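Local atomic coordinates of CARDB domain-containing protein (Pyrococcus furiosus, PDB entry 3IDU), a protein that is of unknown function but binds two manganese ions through its CARDB domain, an all-beta module of the E-set clan. Residues V21-P26 / A35-H40; S51-V56 / D97-V102; R91-V96 / N109-F114. All blocks are in the same frame, centred on the assembly; numbering follows the deposited sequence.

Interaction 1: residues V21-P26 / A35-H40; sequences VEIKGP and AEYEVH
Strands 21-24 and 35-40 form an antiparallel beta ladder, 164° between their directions, at one edge of the three-stranded sheet of an E-set beta sandwich. Backbone bonds hold the ladder at two hydrogen-bonded pairs. At E22 and H40, H40 N reaches E22 O at 2.7 Å, nearly along the C=O axis, while the return bond from E22 N to H40 O is weak. K24 and E38 make two firm bonds, E38 N to K24 O at 2.7 Å and K24 N to E38 O at 2.8 Å. Between them lies the non-hydrogen-bonded pair I23 and V39, whose side chains face the second sheet; I23 packs there on I92, A94, A112 and F114. E22, K24, E38 and H40 occupy the other face. There the extended chain of K24 crosses the imidazole of H40 at about a right angle: K24 CD makes an off-centre CH-pi contact 4.1 Å from the H40 ring centroid, and CE carries on over the ring centre, while H40 ND1 bonds to E75 and NE2 makes a weak bond to E38 OE1. Beyond the ladder the Y37 ring lies against G25 and P26. Y37 CD2 comes within 3.7 Å of G25 CA, and a CB at that position would collide with it. P26 CD sits over one face of the Y37 ring, toward its rim, in a CH-pi contact 4.0 Å from the centroid and 20° off the normal; F80 also meets this ring, its plane almost parallel. At the tip of the phenol, Y37 OH donates to P26 O at 2.7 Å, in the plane of that carbonyl.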
loop_
_atom_site.group_PDB
_atom_site.type_symbol
_atom_site.label_atom_id
_atom_site.label_comp_id
_atom_site.label_asym_id
_atom_site.label_seq_id
_atom_site.Cartn_x
_atom_site.Cartn_y
_atom_site.Cartn_z
ATOM N N VAL A 21 -0.987 -2.081 -4.310
ATOM C CA VAL A 21 -0.693 -1.949 -2.888
ATOM C C VAL A 21 -1.698 -2.709 -2.032
ATOM O O VAL A 21 -2.865 -2.859 -2.400
ATOM C CB VAL A 21 -0.709 -0.473 -2.431
ATOM C CG1 VAL A 21 0.461 0.276 -3.028
ATOM C CG2 VAL A 21 -2.026 0.177 -2.830
ATOM N N GLU A 22 -1.228 -3.180 -0.882
ATOM C CA GLU A 22 -2.061 -3.914 0.059
ATOM C C GLU A 22 -1.539 -3.602 1.457
ATOM O O GLU A 22 -0.330 -3.485 1.661
ATOM C CB GLU A 22 -1.966 -5.420 -0.191
ATOM C CG GLU A 22 -3.207 -6.192 0.229
ATOM C CD GLU A 22 -2.943 -7.678 0.412
ATOM O OE1 GLU A 22 -2.147 -8.244 -0.361
ATOM O OE2 GLU A 22 -3.542 -8.277 1.326
ATOM N N ILE A 23 -2.449 -3.463 2.414
ATOM C CA ILE A 23 -2.075 -3.171 3.795
ATOM C C ILE A 23 -2.312 -4.414 4.645
ATOM O O ILE A 23 -3.308 -5.110 4.460
ATOM C CB ILE A 23 -2.941 -2.041 4.379
ATOM C CG1 ILE A 23 -2.725 -0.749 3.590
ATOM C CG2 ILE A 23 -2.617 -1.855 5.857
ATOM C CD1 ILE A 23 -3.873 0.233 3.725
ATOM N N LYS A 24 -1.396 -4.697 5.564
ATOM C CA LYS A 24 -1.546 -5.845 6.453
ATOM C C LYS A 24 -1.183 -5.452 7.878
ATOM O O LYS A 24 -0.204 -4.744 8.105
ATOM C CB LYS A 24 -0.664 -7.011 5.999
ATOM C CG LYS A 24 -1.061 -7.591 4.659
ATOM C CD LYS A 24 -0.415 -8.943 4.423
ATOM C CE LYS A 24 -0.821 -9.497 3.067
ATOM N NZ LYS A 24 -0.304 -10.872 2.857
ATOM N N GLY A 25 -1.982 -5.908 8.835
ATOM C CA GLY A 25 -1.723 -5.587 10.226
ATOM C C GLY A 25 -2.958 -5.816 11.077
ATOM O O GLY A 25 -3.974 -6.274 10.563
ATOM N N PRO A 26 -2.910 -5.501 12.381
ATOM C CA PRO A 26 -4.068 -5.699 13.261
ATOM C C PRO A 26 -5.275 -4.848 12.884
ATOM O O PRO A 26 -5.154 -3.646 12.646
ATOM C CB PRO A 26 -3.514 -5.344 14.637
ATOM C CG PRO A 26 -2.508 -4.283 14.320
ATOM C CD PRO A 26 -1.799 -4.870 13.114
ATOM N N ALA A 35 1.310 -0.301 17.402
ATOM C CA ALA A 35 0.805 -1.238 16.407
ATOM C C ALA A 35 1.701 -1.180 15.171
ATOM O O ALA A 35 2.082 -0.099 14.720
ATOM C CB ALA A 35 -0.634 -0.892 16.037
ATOM N N GLU A 36 2.035 -2.346 14.628
ATOM C CA GLU A 36 2.895 -2.414 13.453
ATOM C C GLU A 36 2.128 -2.877 12.219
ATOM O O GLU A 36 1.479 -3.924 12.236
ATOM C CB GLU A 36 4.071 -3.359 13.725
ATOM C CG GLU A 36 4.921 -2.951 14.926
ATOM C CD GLU A 36 6.053 -3.923 15.216
ATOM O OE1 GLU A 36 6.805 -3.686 16.186
ATOM O OE2 GLU A 36 6.192 -4.921 14.479
ATOM N N TYR A 37 2.200 -2.087 11.152
ATOM C CA TYR A 37 1.516 -2.424 9.908
ATOM C C TYR A 37 2.506 -2.587 8.774
ATOM O O TYR A 37 3.636 -2.113 8.853
ATOM C CB TYR A 37 0.502 -1.342 9.529
ATOM C CG TYR A 37 -0.694 -1.273 10.448
ATOM C CD1 TYR A 37 -0.633 -0.580 11.657
ATOM C CD2 TYR A 37 -1.878 -1.929 10.122
ATOM C CE1 TYR A 37 -1.731 -0.544 12.520
ATOM C CE2 TYR A 37 -2.976 -1.901 10.974
ATOM C CZ TYR A 37 -2.897 -1.209 12.170
ATOM O OH TYR A 37 -3.980 -1.196 13.017
ATOM N N GLU A 38 2.082 -3.270 7.718
ATOM C CA GLU A 38 2.946 -3.469 6.567
ATOM C C GLU A 38 2.226 -3.076 5.291
ATOM O O GLU A 38 1.055 -3.405 5.094
ATOM C CB GLU A 38 3.386 -4.931 6.457
ATOM C CG GLU A 38 4.041 -5.491 7.708
ATOM C CD GLU A 38 4.608 -6.879 7.490
ATOM O OE1 GLU A 38 3.891 -7.734 6.928
ATOM O OE2 GLU A 38 5.769 -7.119 7.886
ATOM N N VAL A 39 2.934 -2.354 4.433
ATOM C CA VAL A 39 2.379 -1.951 3.156
ATOM C C VAL A 39 3.121 -2.787 2.120
ATOM O O VAL A 39 4.336 -2.672 1.980
ATOM C CB VAL A 39 2.612 -0.452 2.881
ATOM C CG1 VAL A 39 2.066 -0.091 1.507
ATOM C CG2 VAL A 39 1.921 0.391 3.959
ATOM N N HIS A 40 2.389 -3.658 1.431
ATOM C CA HIS A 40 2.973 -4.515 0.407
ATOM C C HIS A 40 2.781 -3.860 -0.958
ATOM O O HIS A 40 1.661 -3.773 -1.456
ATOM C CB HIS A 40 2.303 -5.894 0.423
ATOM C CG HIS A 40 2.593 -6.692 1.657
ATOM N ND1 HIS A 40 3.199 -7.928 1.618
ATOM C CD2 HIS A 40 2.390 -6.412 2.967
ATOM C CE1 HIS A 40 3.361 -8.375 2.852
ATOM N NE2 HIS A 40 2.879 -7.474 3.688
#

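Interaction 2: residues S51-V56 / D97-V102; sequences STKVRV and DEENTV. With MN (manganese (II) ion), chain D.
A type I beta turn from D97 to N100, closed by N100 N to D97 O, meets strand 51-56 through one backbone bond, D97 N to K53 O at 3.0 Å, nearly along the C=O axis. R55, extended from CG to NE, brings its guanidinium to E99, with the two planes 36° apart. R55 NH2 gives an almost straight salt-bridge bond to E99 OE1 at 2.8 Å, and R55 NH1 a weak one to E99 OE2. E99 reaches this position by bending at chi2 (-92°), which also lays OE1 3.3 Å from K53 CD. A water ties K53 O to E98 N and, weakly, to R55 NH1. An alanine in place of R55 would remove both bonds to E99 and would probably loosen the turn's hold on the strand. D97 faces the metal: OD2 binds manganese at 2.3 Å and takes V102 N from above the carboxylate plane, while OD1 takes T101 N at 2.8 Å on its syn lone pair. A second water links OD1 to T52 OG1 and T101 OG1. N100 OD1, V102 O, a water, E104 and E107 complete the site. With both oxygens so engaged, the carboxylate of D97 is held in orientation and probably stays ionised beside the cation.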
loop_
_atom_site.group_PDB
_atom_site.type_symbol
_atom_site.label_atom_id
_atom_site.label_comp_id
_atom_site.label_asym_id
_atom_site.label_seq_id
_atom_site.Cartn_x
_atom_site.Cartn_y
_atom_site.Cartn_z
ATOM N N SER A 51 11.177 4.852 -10.021
ATOM C CA SER A 51 10.749 5.690 -8.911
ATOM C C SER A 51 9.258 6.004 -8.899
ATOM O O SER A 51 8.702 6.450 -9.897
ATOM C CB SER A 51 11.523 7.014 -8.932
ATOM O OG SER A 51 11.211 7.806 -7.793
ATOM N N THR A 52 8.616 5.755 -7.764
ATOM C CA THR A 52 7.206 6.068 -7.602
ATOM C C THR A 52 6.951 6.326 -6.129
ATOM O O THR A 52 7.699 5.866 -5.260
ATOM C CB THR A 52 6.272 4.943 -8.097
ATOM O OG1 THR A 52 4.920 5.429 -8.120
ATOM C CG2 THR A 52 6.341 3.737 -7.179
ATOM N N LYS A 53 5.897 7.078 -5.846
ATOM C CA LYS A 53 5.573 7.415 -4.473
ATOM C C LYS A 53 4.484 6.542 -3.867
ATOM O O LYS A 53 3.496 6.203 -4.520
ATOM C CB LYS A 53 5.162 8.889 -4.392
ATOM C CG LYS A 53 6.248 9.863 -4.851
ATOM C CD LYS A 53 5.803 11.312 -4.706
ATOM C CE LYS A 53 6.900 12.286 -5.123
ATOM N NZ LYS A 53 6.476 13.714 -4.993
ATOM N N VAL A 54 4.687 6.176 -2.609
ATOM C CA VAL A 54 3.722 5.383 -1.870
ATOM C C VAL A 54 3.327 6.268 -0.687
ATOM O O VAL A 54 4.181 6.916 -0.070
ATOM C CB VAL A 54 4.340 4.058 -1.354
ATOM C CG1 VAL A 54 3.318 3.288 -0.521
ATOM C CG2 VAL A 54 4.797 3.211 -2.536
ATOM N N ARG A 55 2.035 6.306 -0.389
ATOM C CA ARG A 55 1.534 7.125 0.697
ATOM C C ARG A 55 0.531 6.357 1.541
ATOM O O ARG A 55 -0.235 5.533 1.030
ATOM C CB ARG A 55 0.860 8.392 0.140
ATOM C CG ARG A 55 1.750 9.273 -0.747
ATOM C CD ARG A 55 0.985 10.501 -1.246
ATOM N NE ARG A 55 1.782 11.417 -2.070
ATOM C CZ ARG A 55 2.080 11.225 -3.354
ATOM N NH1 ARG A 55 1.657 10.142 -3.988
ATOM N NH2 ARG A 55 2.786 12.135 -4.016
ATOM N N VAL A 56 0.561 6.617 2.843
ATOM C CA VAL A 56 -0.372 5.997 3.773
ATOM C C VAL A 56 -1.151 7.130 4.432
ATOM O O VAL A 56 -0.578 8.129 4.864
ATOM C CB VAL A 56 0.352 5.147 4.853
ATOM C CG1 VAL A 56 -0.588 4.879 6.028
ATOM C CG2 VAL A 56 0.790 3.823 4.252
ATOM N N ASP A 97 1.694 5.646 -6.802
ATOM C CA ASP A 97 1.602 6.467 -8.002
ATOM C C ASP A 97 0.278 7.213 -8.038
ATOM O O ASP A 97 -0.419 7.223 -9.052
ATOM C CB ASP A 97 1.745 5.655 -9.290
ATOM C CG ASP A 97 1.837 6.552 -10.515
ATOM O OD1 ASP A 97 2.385 7.665 -10.372
ATOM O OD2 ASP A 97 1.382 6.159 -11.610
ATOM N N GLU A 98 -0.065 7.847 -6.926
ATOM C CA GLU A 98 -1.311 8.585 -6.847
ATOM C C GLU A 98 -1.360 9.719 -7.868
ATOM O O GLU A 98 -2.436 10.078 -8.343
ATOM C CB GLU A 98 -1.492 9.143 -5.437
ATOM C CG GLU A 98 -2.934 9.391 -5.070
ATOM C CD GLU A 98 -3.078 9.959 -3.678
ATOM O OE1 GLU A 98 -2.387 9.466 -2.759
ATOM O OE2 GLU A 98 -3.889 10.889 -3.501
ATOM N N GLU A 99 -0.197 10.279 -8.205
ATOM C CA GLU A 99 -0.117 11.378 -9.178
ATOM C C GLU A 99 -0.154 10.842 -10.604
ATOM O O GLU A 99 -0.091 11.601 -11.571
ATOM C CB GLU A 99 1.172 12.179 -8.980
ATOM C CG GLU A 99 2.423 11.320 -8.922
ATOM C CD GLU A 99 2.790 10.924 -7.502
ATOM O OE1 GLU A 99 3.224 11.815 -6.738
ATOM O OE2 GLU A 99 2.640 9.733 -7.148
ATOM N N ASN A 100 -0.273 9.523 -10.708
ATOM C CA ASN A 100 -0.314 8.808 -11.973
ATOM C C ASN A 100 0.690 9.308 -13.001
ATOM O O ASN A 100 0.331 9.852 -14.050
ATOM C CB ASN A 100 -1.723 8.824 -12.559
ATOM C CG ASN A 100 -1.845 7.928 -13.776
ATOM O OD1 ASN A 100 -1.185 6.874 -13.867
ATOM N ND2 ASN A 100 -2.696 8.327 -14.715
ATOM N N THR A 101 1.961 9.110 -12.680
ATOM C CA THR A 101 3.046 9.505 -13.564
ATOM C C THR A 101 3.632 8.255 -14.224
ATOM O O THR A 101 4.583 8.338 -15.001
ATOM C CB THR A 101 4.147 10.257 -12.784
ATOM O OG1 THR A 101 4.571 9.468 -11.667
ATOM C CG2 THR A 101 3.617 11.595 -12.277
ATOM N N VAL A 102 3.050 7.098 -13.914
ATOM C CA VAL A 102 3.502 5.828 -14.475
ATOM C C VAL A 102 2.362 5.141 -15.226
ATOM O O VAL A 102 1.331 4.844 -14.635
ATOM C CB VAL A 102 3.994 4.862 -13.367
ATOM C CG1 VAL A 102 4.516 3.577 -13.989
ATOM C CG2 VAL A 102 5.077 5.530 -12.531
HETATM MN MN MN D . -0.084 4.882 -12.765
HETATM O O HOH W 1 4.921 7.978 -9.348
HETATM O O HOH W 2 0.920 7.601 -4.056
HETATM O O HOH W 3 -1.395 5.698 -11.017
#

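Interaction 3: residues R91-V96 / N109-F114; sequences RINATV and NNVATF. With MN (manganese (II) ion), chain C.
N110 joins a manganese site to the start of an antiparallel ladder between strands 91-96 and 111-114. N110 CB lies 3.4 Å from V96 O and also touches V96 CG1, the two side chains crossing at about a right angle. CG stands beside the backbone N (chi1 -71°), turning the amide so that its two ends serve different partners. N110 ND2 donates to V96 O at 3.0 Å, from above that carbonyl's plane, and N110 OD1 binds manganese at 2.2 Å. N109 OD1 binds the same ion at 2.2 Å, and D18, L19 O, E104 and N106 O complete the shell. The backbone carries on the pairing, with N110 O receiving V96 N. Further along, A94 and A112 form a hydrogen-bonded pair, with A94 CB 4.0 Å from A112 CB. I92 and F114 form another, where I92 N to F114 O is the shortest bond at 2.6 Å. A112 O takes two donors, A94 N and the side-chain N93 ND2, the latter at 3.1 Å, so the N93 amide braces the ladder from the face it shares with T95, V111 and T113. No helix is involved: strand 88-96 has strand 111-118 on one side and strand 49-58 on the other, bonded for instance between T95 and R55, while I92, A94 and V96 pack across the sandwich on L19, V21 and I23 of strand 19-24.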
loop_
_atom_site.group_PDB
_atom_site.type_symbol
_atom_site.label_atom_id
_atom_site.label_comp_id
_atom_site.label_asym_id
_atom_site.label_seq_id
_atom_site.Cartn_x
_atom_site.Cartn_y
_atom_site.Cartn_z
ATOM N N ARG A 91 -9.993 4.412 9.177
ATOM C CA ARG A 91 -9.791 3.848 7.845
ATOM C C ARG A 91 -8.383 4.173 7.356
ATOM O O ARG A 91 -8.010 5.339 7.238
ATOM C CB ARG A 91 -10.821 4.416 6.863
ATOM C CG ARG A 91 -10.589 3.996 5.411
ATOM C CD ARG A 91 -11.671 4.533 4.470
ATOM N NE ARG A 91 -12.999 4.000 4.776
ATOM C CZ ARG A 91 -13.851 4.536 5.647
ATOM N NH1 ARG A 91 -13.523 5.636 6.311
ATOM N NH2 ARG A 91 -15.036 3.972 5.853
ATOM N N ILE A 92 -7.595 3.137 7.093
ATOM C CA ILE A 92 -6.234 3.328 6.605
ATOM C C ILE A 92 -6.252 3.152 5.090
ATOM O O ILE A 92 -6.810 2.182 4.580
ATOM C CB ILE A 92 -5.240 2.286 7.201
ATOM C CG1 ILE A 92 -5.092 2.481 8.714
ATOM C CG2 ILE A 92 -3.856 2.466 6.580
ATOM C CD1 ILE A 92 -6.361 2.308 9.501
ATOM N N ASN A 93 -5.660 4.103 4.375
ATOM C CA ASN A 93 -5.583 4.025 2.929
ATOM C C ASN A 93 -4.120 4.039 2.539
ATOM O O ASN A 93 -3.303 4.697 3.178
ATOM C CB ASN A 93 -6.279 5.216 2.248
ATOM C CG ASN A 93 -7.791 5.068 2.188
ATOM O OD1 ASN A 93 -8.525 5.866 2.766
ATOM N ND2 ASN A 93 -8.260 4.047 1.479
ATOM N N ALA A 94 -3.790 3.292 1.494
ATOM C CA ALA A 94 -2.430 3.253 0.993
ATOM C C ALA A 94 -2.552 3.461 -0.507
ATOM O O ALA A 94 -3.435 2.892 -1.148
ATOM C CB ALA A 94 -1.784 1.910 1.298
ATOM N N THR A 95 -1.691 4.300 -1.065
ATOM C CA THR A 95 -1.737 4.558 -2.497
ATOM C C THR A 95 -0.351 4.495 -3.109
ATOM O O THR A 95 0.649 4.770 -2.444
ATOM C CB THR A 95 -2.309 5.957 -2.810
ATOM O OG1 THR A 95 -1.362 6.962 -2.419
ATOM C CG2 THR A 95 -3.612 6.186 -2.055
ATOM N N VAL A 96 -0.294 4.130 -4.382
ATOM C CA VAL A 96 0.971 4.091 -5.092
ATOM C C VAL A 96 0.732 4.810 -6.420
ATOM O O VAL A 96 -0.301 4.630 -7.063
ATOM C CB VAL A 96 1.479 2.640 -5.283
ATOM C CG1 VAL A 96 0.474 1.817 -6.072
ATOM C CG2 VAL A 96 2.832 2.658 -5.981
ATOM N N ASN A 109 -5.999 -0.375 -9.375
ATOM C CA ASN A 109 -5.615 -1.292 -8.304
ATOM C C ASN A 109 -4.454 -0.659 -7.539
ATOM O O ASN A 109 -3.640 -1.347 -6.916
ATOM C CB ASN A 109 -5.200 -2.660 -8.873
ATOM C CG ASN A 109 -4.017 -2.573 -9.829
ATOM O OD1 ASN A 109 -3.590 -1.486 -10.208
ATOM N ND2 ASN A 109 -3.492 -3.729 -10.232
ATOM N N ASN A 110 -4.404 0.668 -7.581
ATOM C CA ASN A 110 -3.347 1.432 -6.930
ATOM C C ASN A 110 -3.745 1.967 -5.563
ATOM O O ASN A 110 -3.002 2.742 -4.965
ATOM C CB ASN A 110 -2.927 2.598 -7.829
ATOM C CG ASN A 110 -2.164 2.144 -9.053
ATOM O OD1 ASN A 110 -2.579 1.222 -9.749
ATOM N ND2 ASN A 110 -1.048 2.802 -9.329
ATOM N N VAL A 111 -4.907 1.560 -5.063
ATOM C CA VAL A 111 -5.370 2.034 -3.762
ATOM C C VAL A 111 -5.832 0.891 -2.862
ATOM O O VAL A 111 -6.586 0.017 -3.294
ATOM C CB VAL A 111 -6.537 3.031 -3.923
ATOM C CG1 VAL A 111 -7.013 3.498 -2.556
ATOM C CG2 VAL A 111 -6.099 4.217 -4.768
ATOM N N ALA A 112 -5.374 0.913 -1.614
ATOM C CA ALA A 112 -5.737 -0.092 -0.624
ATOM C C ALA A 112 -6.552 0.565 0.487
ATOM O O ALA A 112 -6.353 1.740 0.816
ATOM C CB ALA A 112 -4.482 -0.734 -0.037
ATOM N N THR A 113 -7.479 -0.197 1.055
ATOM C CA THR A 113 -8.321 0.294 2.135
ATOM C C THR A 113 -8.279 -0.746 3.246
ATOM O O THR A 113 -8.453 -1.938 2.996
ATOM C CB THR A 113 -9.775 0.495 1.657
ATOM O OG1 THR A 113 -9.778 1.352 0.508
ATOM C CG2 THR A 113 -10.617 1.134 2.754
ATOM N N PHE A 114 -8.028 -0.292 4.466
ATOM C CA PHE A 114 -7.945 -1.185 5.609
ATOM C C PHE A 114 -8.539 -0.479 6.821
ATOM O O PHE A 114 -8.102 0.610 7.197
ATOM C CB PHE A 114 -6.480 -1.558 5.856
ATOM C CG PHE A 114 -6.290 -2.721 6.782
ATOM C CD1 PHE A 114 -6.422 -2.564 8.157
ATOM C CD2 PHE A 114 -5.994 -3.984 6.275
ATOM C CE1 PHE A 114 -6.263 -3.646 9.019
ATOM C CE2 PHE A 114 -5.833 -5.076 7.127
ATOM C CZ PHE A 114 -5.968 -4.906 8.504
HETATM MN MN MN C . -1.768 -0.488 -10.884
#

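All three contacts lie in one CARDB domain. Interaction 1 belongs to the three-stranded sheet; interactions 2 and 3 share the five-stranded one, where strands 49-58 and 88-96 are neighbours. Centres of interactions 1 and 3 are about 10 Å apart, of 2 and 3 about 12 Å, and of 1 and 2 about 18 Å, across the chain's centre. V21 against V96, and V39 against V54 and V56, join the sheets. Along the chain interaction 1 closes before the others, whose segments alternate. The connection between strands 88-96 and 111-118 supplies every protein ligand of one manganese ion and four of the six residues around the other, and E104 binds both ions, coupling interactions 2 and 3.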